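PDB 2JC4: exodeoxyribonuclease III from Neisseria meningitidis, which probably degrades double-stranded DNA from its 3' ends as a magnesium- or manganese-dependent exonuclease of the AP/ExoA family of DNA repair enzymes. Local coordinates for residues I67-V72 against A94-V99; D155-E160 against R210-R215; Y198-Y203 against L214-I219. All blocks are in the same frame, centred on the assembly; numbering follows the deposited sequence. Where two conformers were deposited one is given.

Contact 1 of 3, residues I67-V72 against A94-V99; sequences IVSRSV and ATVSGV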
loop_
_atom_site.group_PDB
_atom_site.type_symbol
_atom_site.label_atom_id
_atom_site.label_comp_id
_atom_site.label_asym_id
_atom_site.label_seq_id
_atom_site.Cartn_x
_atom_site.Cartn_y
_atom_site.Cartn_z
ATOM N N ILE A 67 -1.964 4.349 9.756
ATOM C CA ILE A 67 -2.599 3.058 10.103
ATOM C C ILE A 67 -3.808 3.363 10.985
ATOM O O ILE A 67 -3.692 4.073 11.993
ATOM C CB ILE A 67 -1.657 2.085 10.833
ATOM C CG1 ILE A 67 -0.470 1.697 9.941
ATOM C CG2 ILE A 67 -2.427 0.863 11.289
ATOM C CD1 ILE A 67 0.662 1.008 10.673
ATOM N N VAL A 68 -4.957 2.851 10.586
ATOM C CA VAL A 68 -6.217 3.190 11.276
ATOM C C VAL A 68 -6.862 1.868 11.669
ATOM O O VAL A 68 -6.992 0.978 10.825
ATOM C CB VAL A 68 -7.145 3.974 10.346
ATOM C CG1 VAL A 68 -8.442 4.319 11.057
ATOM C CG2 VAL A 68 -6.442 5.227 9.779
ATOM N N SER A 69 -7.219 1.705 12.947
ATOM C CA SER A 69 -7.688 0.398 13.394
ATOM C C SER A 69 -8.608 0.507 14.602
ATOM O O SER A 69 -8.519 1.467 15.358
ATOM C CB SER A 69 -6.489 -0.507 13.732
ATOM O OG SER A 69 -5.588 0.147 14.628
ATOM N N ARG A 70 -9.501 -0.458 14.780
ATOM C CA ARG A 70 -10.321 -0.402 15.997
ATOM C C ARG A 70 -9.537 -0.917 17.203
ATOM O O ARG A 70 -9.819 -0.505 18.331
ATOM C CB ARG A 70 -11.728 -0.996 15.827
ATOM C CG ARG A 70 -12.662 0.066 15.168
ATOM C CD ARG A 70 -14.109 0.045 15.603
ATOM N NE ARG A 70 -14.328 0.813 16.827
ATOM C CZ ARG A 70 -15.519 1.237 17.231
ATOM N NH1 ARG A 70 -16.589 0.996 16.477
ATOM N NH2 ARG A 70 -15.637 1.912 18.376
ATOM N N SER A 71 -8.530 -1.758 16.954
ATOM C CA SER A 71 -7.515 -2.090 17.977
ATOM C C SER A 71 -6.418 -1.007 18.104
ATOM O O SER A 71 -6.015 -0.403 17.122
ATOM C CB SER A 71 -6.878 -3.442 17.665
ATOM O OG SER A 71 -7.814 -4.483 17.904
ATOM N N VAL A 72 -5.913 -0.792 19.312
ATOM C CA VAL A 72 -4.848 0.181 19.536
ATOM C C VAL A 72 -3.550 -0.329 18.872
ATOM O O VAL A 72 -3.109 -1.466 19.138
ATOM C CB VAL A 72 -4.634 0.438 21.076
ATOM C CG1 VAL A 72 -3.551 1.481 21.343
ATOM C CG2 VAL A 72 -5.951 0.873 21.744
ATOM N N ALA A 94 3.240 -1.022 12.828
ATOM C CA ALA A 94 2.734 -1.155 14.183
ATOM C C ALA A 94 2.186 -2.554 14.295
ATOM O O ALA A 94 1.917 -3.176 13.281
ATOM C CB ALA A 94 1.652 -0.144 14.463
ATOM N N THR A 95 2.059 -3.031 15.530
ATOM C CA THR A 95 1.510 -4.353 15.825
ATOM C C THR A 95 0.081 -4.115 16.277
ATOM O O THR A 95 -0.163 -3.402 17.285
ATOM C CB THR A 95 2.321 -5.087 16.934
ATOM O OG1 THR A 95 3.710 -5.093 16.596
ATOM C CG2 THR A 95 1.837 -6.513 17.100
ATOM N N VAL A 96 -0.846 -4.695 15.510
ATOM C CA VAL A 96 -2.272 -4.465 15.650
ATOM C C VAL A 96 -2.924 -5.822 15.796
ATOM O O VAL A 96 -2.812 -6.659 14.888
ATOM C CB VAL A 96 -2.877 -3.736 14.397
ATOM C CG1 VAL A 96 -4.313 -3.342 14.656
ATOM C CG2 VAL A 96 -2.058 -2.495 14.011
ATOM N N SER A 97 -3.580 -6.075 16.935
ATOM C CA SER A 97 -4.193 -7.410 17.168
ATOM C C SER A 97 -3.212 -8.551 16.910
ATOM O O SER A 97 -3.575 -9.549 16.279
ATOM C CB SER A 97 -5.401 -7.635 16.264
ATOM O OG SER A 97 -6.493 -6.840 16.649
ATOM N N GLY A 98 -1.978 -8.396 17.364
ATOM C CA GLY A 98 -0.962 -9.429 17.171
ATOM C C GLY A 98 -0.400 -9.611 15.758
ATOM O O GLY A 98 0.431 -10.485 15.542
ATOM N N VAL A 99 -0.830 -8.778 14.797
ATOM C CA VAL A 99 -0.270 -8.837 13.444
ATOM C C VAL A 99 0.660 -7.633 13.255
ATOM O O VAL A 99 0.252 -6.497 13.535
ATOM C CB VAL A 99 -1.400 -8.757 12.402
ATOM C CG1 VAL A 99 -0.826 -8.742 10.984
ATOM C CG2 VAL A 99 -2.357 -9.914 12.604
HETATM O O HOH W 1 -3.428 -4.100 18.991
#

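Contact 2 of 3, residues D155-E160 against R210-R215; sequences DCYDPE and RKLGLR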
loop_
_atom_site.group_PDB
_atom_site.type_symbol
_atom_site.label_atom_id
_atom_site.label_comp_id
_atom_site.label_asym_id
_atom_site.label_seq_id
_atom_site.Cartn_x
_atom_site.Cartn_y
_atom_site.Cartn_z
ATOM N N ASP A 155 -0.066 -7.314 -15.104
ATOM C CA ASP A 155 -0.293 -6.177 -14.186
ATOM C C ASP A 155 -0.105 -4.817 -14.859
ATOM O O ASP A 155 -0.229 -3.793 -14.225
ATOM C CB ASP A 155 0.675 -6.296 -12.997
ATOM C CG ASP A 155 0.514 -7.628 -12.286
ATOM O OD1 ASP A 155 -0.653 -8.045 -12.089
ATOM O OD2 ASP A 155 1.512 -8.264 -11.917
ATOM N N CYS A 156 0.258 -4.812 -16.144
ATOM C CA CYS A 156 0.405 -3.561 -16.925
ATOM C C CYS A 156 -0.461 -3.669 -18.192
ATOM O O CYS A 156 -0.194 -4.537 -19.020
ATOM C CB CYS A 156 1.878 -3.353 -17.303
ATOM S SG CYS A 156 3.045 -3.280 -15.907
ATOM N N TYR A 157 -1.502 -2.829 -18.328
ATOM C CA TYR A 157 -2.413 -2.887 -19.510
ATOM C C TYR A 157 -1.558 -2.635 -20.747
ATOM O O TYR A 157 -0.599 -1.853 -20.709
ATOM C CB TYR A 157 -3.601 -1.889 -19.430
ATOM C CG TYR A 157 -3.194 -0.494 -19.727
ATOM C CD1 TYR A 157 -3.205 -0.013 -21.043
ATOM C CD2 TYR A 157 -2.715 0.342 -18.711
ATOM C CE1 TYR A 157 -2.787 1.265 -21.337
ATOM C CE2 TYR A 157 -2.299 1.621 -18.996
ATOM C CZ TYR A 157 -2.342 2.078 -20.313
ATOM O OH TYR A 157 -1.909 3.353 -20.601
ATOM N N ASP A 158 -1.868 -3.270 -21.856
ATOM C CA ASP A 158 -1.026 -3.031 -23.057
ATOM C C ASP A 158 0.508 -3.090 -22.706
ATOM O O ASP A 158 1.209 -2.097 -22.814
ATOM C CB ASP A 158 -1.432 -1.688 -23.726
ATOM C CG ASP A 158 -2.909 -1.687 -24.290
ATOM O OD1 ASP A 158 -3.461 -2.763 -24.667
ATOM O OD2 ASP A 158 -3.518 -0.594 -24.381
ATOM N N PRO A 159 1.023 -4.259 -22.250
ATOM C CA PRO A 159 2.400 -4.372 -21.736
ATOM C C PRO A 159 3.503 -3.944 -22.696
ATOM O O PRO A 159 4.564 -3.457 -22.262
ATOM C CB PRO A 159 2.556 -5.875 -21.416
ATOM C CG PRO A 159 1.342 -6.523 -21.824
ATOM C CD PRO A 159 0.295 -5.535 -22.152
ATOM N N GLU A 160 3.267 -4.089 -24.004
ATOM C CA GLU A 160 4.231 -3.589 -24.994
ATOM C C GLU A 160 4.516 -2.074 -24.859
ATOM O O GLU A 160 5.652 -1.625 -25.071
ATOM C CB GLU A 160 3.809 -3.986 -26.428
ATOM C CG GLU A 160 2.569 -3.289 -26.959
ATOM C CD GLU A 160 1.225 -3.780 -26.367
ATOM O OE1 GLU A 160 1.158 -4.855 -25.689
ATOM O OE2 GLU A 160 0.216 -3.060 -26.601
ATOM N N ARG A 210 -12.271 2.960 -19.133
ATOM C CA ARG A 210 -11.753 2.089 -20.214
ATOM C C ARG A 210 -11.164 0.747 -19.713
ATOM O O ARG A 210 -10.816 -0.142 -20.520
ATOM C CB ARG A 210 -10.716 2.892 -21.008
ATOM C CG ARG A 210 -11.397 4.061 -21.717
ATOM C CD ARG A 210 -10.419 5.149 -22.059
ATOM N NE ARG A 210 -9.487 4.701 -23.094
ATOM C CZ ARG A 210 -8.350 5.332 -23.426
ATOM N NH1 ARG A 210 -7.965 6.440 -22.791
ATOM N NH2 ARG A 210 -7.615 4.855 -24.420
ATOM N N LYS A 211 -11.095 0.594 -18.386
ATOM C CA LYS A 211 -10.593 -0.649 -17.735
ATOM C C LYS A 211 -9.057 -0.804 -17.843
ATOM O O LYS A 211 -8.519 -1.917 -17.718
ATOM C CB LYS A 211 -11.292 -1.909 -18.294
ATOM C CG LYS A 211 -12.833 -1.871 -18.357
ATOM C CD LYS A 211 -13.454 -3.268 -18.674
ATOM C CE LYS A 211 -13.439 -4.203 -17.465
ATOM N NZ LYS A 211 -14.393 -3.806 -16.397
ATOM N N LEU A 212 -8.354 0.318 -18.048
ATOM C CA LEU A 212 -6.924 0.315 -18.388
ATOM C C LEU A 212 -6.091 0.833 -17.203
ATOM O O LEU A 212 -6.114 2.004 -16.875
ATOM C CB LEU A 212 -6.684 1.154 -19.656
ATOM C CG LEU A 212 -7.384 0.592 -20.937
ATOM C CD1 LEU A 212 -7.012 1.394 -22.145
ATOM C CD2 LEU A 212 -7.133 -0.915 -21.194
ATOM N N GLY A 213 -5.365 -0.059 -16.553
ATOM C CA GLY A 213 -4.653 0.309 -15.325
ATOM C C GLY A 213 -3.408 -0.551 -15.056
ATOM O O GLY A 213 -2.980 -1.355 -15.905
ATOM N N LEU A 214 -2.800 -0.325 -13.890
ATOM C CA LEU A 214 -1.686 -1.120 -13.362
ATOM C C LEU A 214 -2.092 -1.747 -12.004
ATOM O O LEU A 214 -2.841 -1.148 -11.224
ATOM C CB LEU A 214 -0.436 -0.265 -13.178
ATOM C CG LEU A 214 -0.003 0.623 -14.369
ATOM C CD1 LEU A 214 1.182 1.424 -13.901
ATOM C CD2 LEU A 214 0.369 -0.203 -15.570
ATOM N N ARG A 215 -1.612 -2.958 -11.750
ATOM C CA ARG A 215 -1.676 -3.520 -10.391
ATOM C C ARG A 215 -0.401 -3.178 -9.648
ATOM O O ARG A 215 0.607 -3.885 -9.778
ATOM C CB ARG A 215 -1.905 -5.046 -10.389
ATOM C CG ARG A 215 -2.165 -5.625 -8.994
ATOM C CD ARG A 215 -2.377 -7.163 -9.022
ATOM N NE ARG A 215 -1.129 -7.867 -9.343
ATOM C CZ ARG A 215 -0.419 -8.570 -8.449
ATOM N NH1 ARG A 215 -0.841 -8.686 -7.199
ATOM N NH2 ARG A 215 0.694 -9.180 -8.814
HETATM O O HOH W 2 1.076 -10.982 -11.581
#

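Contact 3 of 3, residues Y198-Y203 against L214-I219; sequences YTWFDY and LRIDHI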
loop_
_atom_site.group_PDB
_atom_site.type_symbol
_atom_site.label_atom_id
_atom_site.label_comp_id
_atom_site.label_asym_id
_atom_site.label_seq_id
_atom_site.Cartn_x
_atom_site.Cartn_y
_atom_site.Cartn_z
ATOM N N TYR A 198 -6.198 -4.698 -11.848
ATOM C CA TYR A 198 -5.557 -3.372 -11.704
ATOM C C TYR A 198 -6.053 -2.581 -10.483
ATOM O O TYR A 198 -7.239 -2.645 -10.113
ATOM C CB TYR A 198 -5.793 -2.530 -12.945
ATOM C CG TYR A 198 -5.428 -3.223 -14.242
ATOM C CD1 TYR A 198 -4.254 -3.966 -14.363
ATOM C CD2 TYR A 198 -6.245 -3.097 -15.348
ATOM C CE1 TYR A 198 -3.896 -4.564 -15.584
ATOM C CE2 TYR A 198 -5.905 -3.718 -16.562
ATOM C CZ TYR A 198 -4.739 -4.447 -16.655
ATOM O OH TYR A 198 -4.419 -5.041 -17.856
ATOM N N THR A 199 -5.145 -1.819 -9.860
ATOM C CA THR A 199 -5.489 -1.059 -8.651
ATOM C C THR A 199 -5.318 0.441 -8.844
ATOM O O THR A 199 -5.754 1.212 -7.994
ATOM C CB THR A 199 -4.581 -1.484 -7.478
ATOM O OG1 THR A 199 -3.240 -1.154 -7.798
ATOM C CG2 THR A 199 -4.662 -3.035 -7.230
ATOM N N TRP A 200 -4.624 0.849 -9.924
ATOM C CA TRP A 200 -4.438 2.247 -10.261
ATOM C C TRP A 200 -4.873 2.462 -11.698
ATOM O O TRP A 200 -4.576 1.625 -12.553
ATOM C CB TRP A 200 -2.962 2.658 -10.138
ATOM C CG TRP A 200 -2.724 4.034 -10.666
ATOM C CD1 TRP A 200 -3.049 5.221 -10.065
ATOM C CD2 TRP A 200 -2.124 4.366 -11.920
ATOM N NE1 TRP A 200 -2.690 6.262 -10.875
ATOM C CE2 TRP A 200 -2.124 5.771 -12.021
ATOM C CE3 TRP A 200 -1.592 3.601 -12.978
ATOM C CZ2 TRP A 200 -1.590 6.452 -13.132
ATOM C CZ3 TRP A 200 -1.053 4.266 -14.086
ATOM C CH2 TRP A 200 -1.060 5.694 -14.152
ATOM N N PHE A 201 -5.627 3.533 -11.937
ATOM C CA PHE A 201 -6.054 3.907 -13.279
ATOM C C PHE A 201 -5.813 5.421 -13.407
ATOM O O PHE A 201 -6.304 6.210 -12.594
ATOM C CB PHE A 201 -7.552 3.603 -13.482
ATOM C CG PHE A 201 -7.958 2.168 -13.175
ATOM C CD1 PHE A 201 -8.160 1.746 -11.831
ATOM C CD2 PHE A 201 -8.180 1.263 -14.220
ATOM C CE1 PHE A 201 -8.540 0.423 -11.557
ATOM C CE2 PHE A 201 -8.576 -0.082 -13.948
ATOM C CZ PHE A 201 -8.760 -0.481 -12.628
ATOM N N ASP A 202 -5.037 5.827 -14.416
ATOM C CA ASP A 202 -4.738 7.223 -14.603
ATOM C C ASP A 202 -6.050 8.025 -14.760
ATOM O O ASP A 202 -6.972 7.614 -15.494
ATOM C CB ASP A 202 -3.829 7.372 -15.844
ATOM C CG ASP A 202 -3.050 8.689 -15.867
ATOM O OD1 ASP A 202 -3.585 9.748 -15.490
ATOM O OD2 ASP A 202 -1.872 8.653 -16.286
ATOM N N TYR A 203 -6.141 9.148 -14.063
ATOM C CA TYR A 203 -7.220 10.100 -14.330
ATOM C C TYR A 203 -7.203 10.568 -15.789
ATOM O O TYR A 203 -8.268 10.781 -16.399
ATOM C CB TYR A 203 -7.085 11.338 -13.445
ATOM C CG TYR A 203 -7.258 11.207 -11.940
ATOM C CD1 TYR A 203 -8.371 10.547 -11.368
ATOM C CD2 TYR A 203 -6.357 11.845 -11.084
ATOM C CE1 TYR A 203 -8.546 10.496 -9.977
ATOM C CE2 TYR A 203 -6.522 11.812 -9.691
ATOM C CZ TYR A 203 -7.613 11.130 -9.151
ATOM O OH TYR A 203 -7.738 11.120 -7.795
ATOM N N LEU A 214 -2.800 -0.325 -13.890
ATOM C CA LEU A 214 -1.686 -1.120 -13.362
ATOM C C LEU A 214 -2.092 -1.747 -12.004
ATOM O O LEU A 214 -2.841 -1.148 -11.224
ATOM C CB LEU A 214 -0.436 -0.265 -13.178
ATOM C CG LEU A 214 -0.003 0.623 -14.369
ATOM C CD1 LEU A 214 1.182 1.424 -13.901
ATOM C CD2 LEU A 214 0.369 -0.203 -15.570
ATOM N N ARG A 215 -1.612 -2.958 -11.750
ATOM C CA ARG A 215 -1.676 -3.520 -10.391
ATOM C C ARG A 215 -0.401 -3.178 -9.648
ATOM O O ARG A 215 0.607 -3.885 -9.778
ATOM C CB ARG A 215 -1.905 -5.046 -10.389
ATOM C CG ARG A 215 -2.165 -5.625 -8.994
ATOM C CD ARG A 215 -2.377 -7.163 -9.022
ATOM N NE ARG A 215 -1.129 -7.867 -9.343
ATOM C CZ ARG A 215 -0.419 -8.570 -8.449
ATOM N NH1 ARG A 215 -0.841 -8.686 -7.199
ATOM N NH2 ARG A 215 0.694 -9.180 -8.814
ATOM N N ILE A 216 -0.454 -2.108 -8.856
ATOM C CA ILE A 216 0.719 -1.635 -8.099
ATOM C C ILE A 216 0.510 -1.553 -6.603
ATOM O O ILE A 216 1.470 -1.270 -5.855
ATOM C CB ILE A 216 1.227 -0.261 -8.635
ATOM C CG1 ILE A 216 0.094 0.798 -8.600
ATOM C CG2 ILE A 216 1.817 -0.449 -10.100
ATOM C CD1 ILE A 216 0.551 2.213 -9.070
ATOM N N ASP A 217 -0.731 -1.745 -6.160
ATOM C CA ASP A 217 -1.028 -1.808 -4.741
ATOM C C ASP A 217 -1.186 -3.257 -4.306
ATOM O O ASP A 217 -2.055 -4.005 -4.853
ATOM C CB ASP A 217 -2.314 -1.017 -4.463
ATOM C CG ASP A 217 -2.189 0.435 -4.887
ATOM O OD1 ASP A 217 -1.706 1.212 -4.058
ATOM O OD2 ASP A 217 -2.636 0.801 -6.010
ATOM N N HIS A 218 -0.372 -3.665 -3.325
ATOM C CA HIS A 218 -0.242 -5.122 -3.027
ATOM C C HIS A 218 -0.366 -5.392 -1.555
ATOM O O HIS A 218 -0.198 -4.483 -0.749
ATOM C CB HIS A 218 1.116 -5.671 -3.515
ATOM C CG HIS A 218 1.409 -5.376 -4.959
ATOM N ND1 HIS A 218 0.584 -5.788 -5.972
ATOM C CD2 HIS A 218 2.395 -4.647 -5.543
ATOM C CE1 HIS A 218 1.066 -5.357 -7.134
ATOM N NE2 HIS A 218 2.172 -4.665 -6.899
ATOM N N ILE A 219 -0.606 -6.659 -1.197
ATOM C CA ILE A 219 -0.630 -7.060 0.219
ATOM C C ILE A 219 0.257 -8.304 0.317
ATOM O O ILE A 219 -0.072 -9.334 -0.248
ATOM C CB ILE A 219 -2.065 -7.364 0.715
ATOM C CG1 ILE A 219 -2.947 -6.095 0.607
ATOM C CG2 ILE A 219 -2.037 -7.806 2.206
ATOM C CD1 ILE A 219 -4.398 -6.329 0.898
#

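Contact 1 of 3, residues I67-V72 against A94-V99
Val96 sends one methyl, CG1, into the bend of the 67-72 chain, where it lies 3.7 Å from CB of Ser69 and 4.0 Å from CB of Ser71. CG1 stands anti to the backbone N (chi1 -172°); the other methyl, CG2, is turned to CG2 of Ile67 at 4.3 Å. Further in, CD1 of Ile67 reaches CB of Ala94 at 4.1 Å. Ile67, Ser69, Ala94 and Val96 are buried and form the tight half of the contact, with Ser71 at its border. The buried hydroxyl of Ser69, which touches Val96 CG1, is satisfied by donating to O of Ser71 at 2.6 Å, in the carbonyl plane. Strands 65-69 and 91-96 belong to different sheets, and their segments run nearly parallel (17°) with axes 9.6 Å apart, too far for backbone pairing, so the contact is face-to-face packing in the two-layered beta-sandwich of the DNase I-like fold. Val31 touches Ile67 and Ile29 touches Val96, which carries the apolar layer on to strand 29-33.

The solvent side is polar and sparser. There OG of Ser71 donates to OG of Ser97 at 3.0 Å, at the type I' turn from Val96 to Val99. A water takes the N-H of Ser97 and donates to O of Val72, which also accepts from Gln74. The chemistry thus implies that methyl packing joins the sheets inside, while hydroxyls and one water link loop to turn at the margin.

Contact 2 of 3, residues D155-E160 against R210-R215
Asp155 and Arg215 lie side by side and point the same way, yet their flat ends are not coplanar: carboxylate and guanidinium planes stand 54° apart. NE of Arg215 donates to OD1 of Asp155 at 2.8 Å, keeping the acceptor close to the guanidinium plane but meeting the carboxylate from above its own. The second arm, Arg215 NH2 to Asp155 OD2, is weak at 3.3 Å; a water donates to Asp155 OD2 and is only weakly held by Arg215 NH2. Asp186 also pairs with Arg215 NH2, and Arg189 with Asp155 OD1, making a larger charge cluster.

Next to this pair, a single beta bridge between Cys156 and Leu214 joins the loop between strand 141-144 and helix 170-180 to that between helix 207-210 and strand 217-221. Arg215 N donates to Asp155 O at 3.0 Å and Tyr157 N to Gly213 O at 3.2 Å. CD2 of Leu214 packs 3.6 Å from CA of Cys156, whose SG is tied to Cys168 by a disulfide.

Tyr157 and Leu212 cross at about a right angle. CG of Tyr157 lies between its backbone N and carbonyl carbon (chi1 76°), where the ring meets Leu212 CB over one face, 4.0 Å from the centroid and 15° off the normal, a CH-pi contact; Gly213 O lies at the ring edge. Trp162 adds an edge-to-face contact.

Contact 3 of 3, residues Y198-Y203 against L214-I219
Thr199 and Trp200 both turn their backbone N-H groups to the single carbonyl of Leu214, a classic beta bulge. Thr199 N reaches Leu214 O at 2.8 Å, tilted 33° from the carbonyl plane, while Trp200 N, at 3.0 Å, comes nearly straight on. The return bond, Leu214 N to Trp200 O, completes an antiparallel hydrogen-bonded pair that stays a single bridge.

The side chain of Thr199 carries the polar centre. OG1 lies between its own backbone N and carbonyl carbon (chi1 63°), from where it donates to OD2 of Asp217 at 2.7 Å, on the anti lone pair, and accepts from Ile216 N at 3.1 Å. Beside it, CG2 packs on CG of Arg215. Trp200 and Leu214 lie alongside each other, pointing the same way, with CZ3 of Trp200 3.6 Å from CD1 of Leu214; CB of Trp200 meets CD1 of Ile216 at 3.7 Å.

The bulge leads into strand 217-221, and Asp217, its first residue, is predicted to be important for catalysis. Its OD2 is also hydrogen-bonded to ND1 of His247, the predicted proton acceptor, whose ring meets that of Trp200. Thr199 is thus placed like a second-shell residue: OG1, bonded at once to the carboxylate and to the backbone N-H of Ile216, the residue before it, probably helps to fix the rotation of Asp217, and so the placing of the Asp217-His247 pair.

How the contacts relate
Contacts 2 and 3 are both buried and share Leu214 and Arg215: Leu214 sits between the two loops and joins both contacts, and Tyr198 packs against both Tyr157 and Gly213. Their centres are about 9 Å apart. Contact 1 is partly buried and lies on the opposite side of the chain's centre, about 25 Å from contact 3 between centres, although both reach the same sheet, through strands 91-96 and 217-221. Its chemistry is methyl packing between sheets, edged by hydroxyls and water. Contact 2 instead joins loops through charge, backbone bonds and an aromatic face, while contact 3 places buried polar bonds beside the predicted catalytic residues.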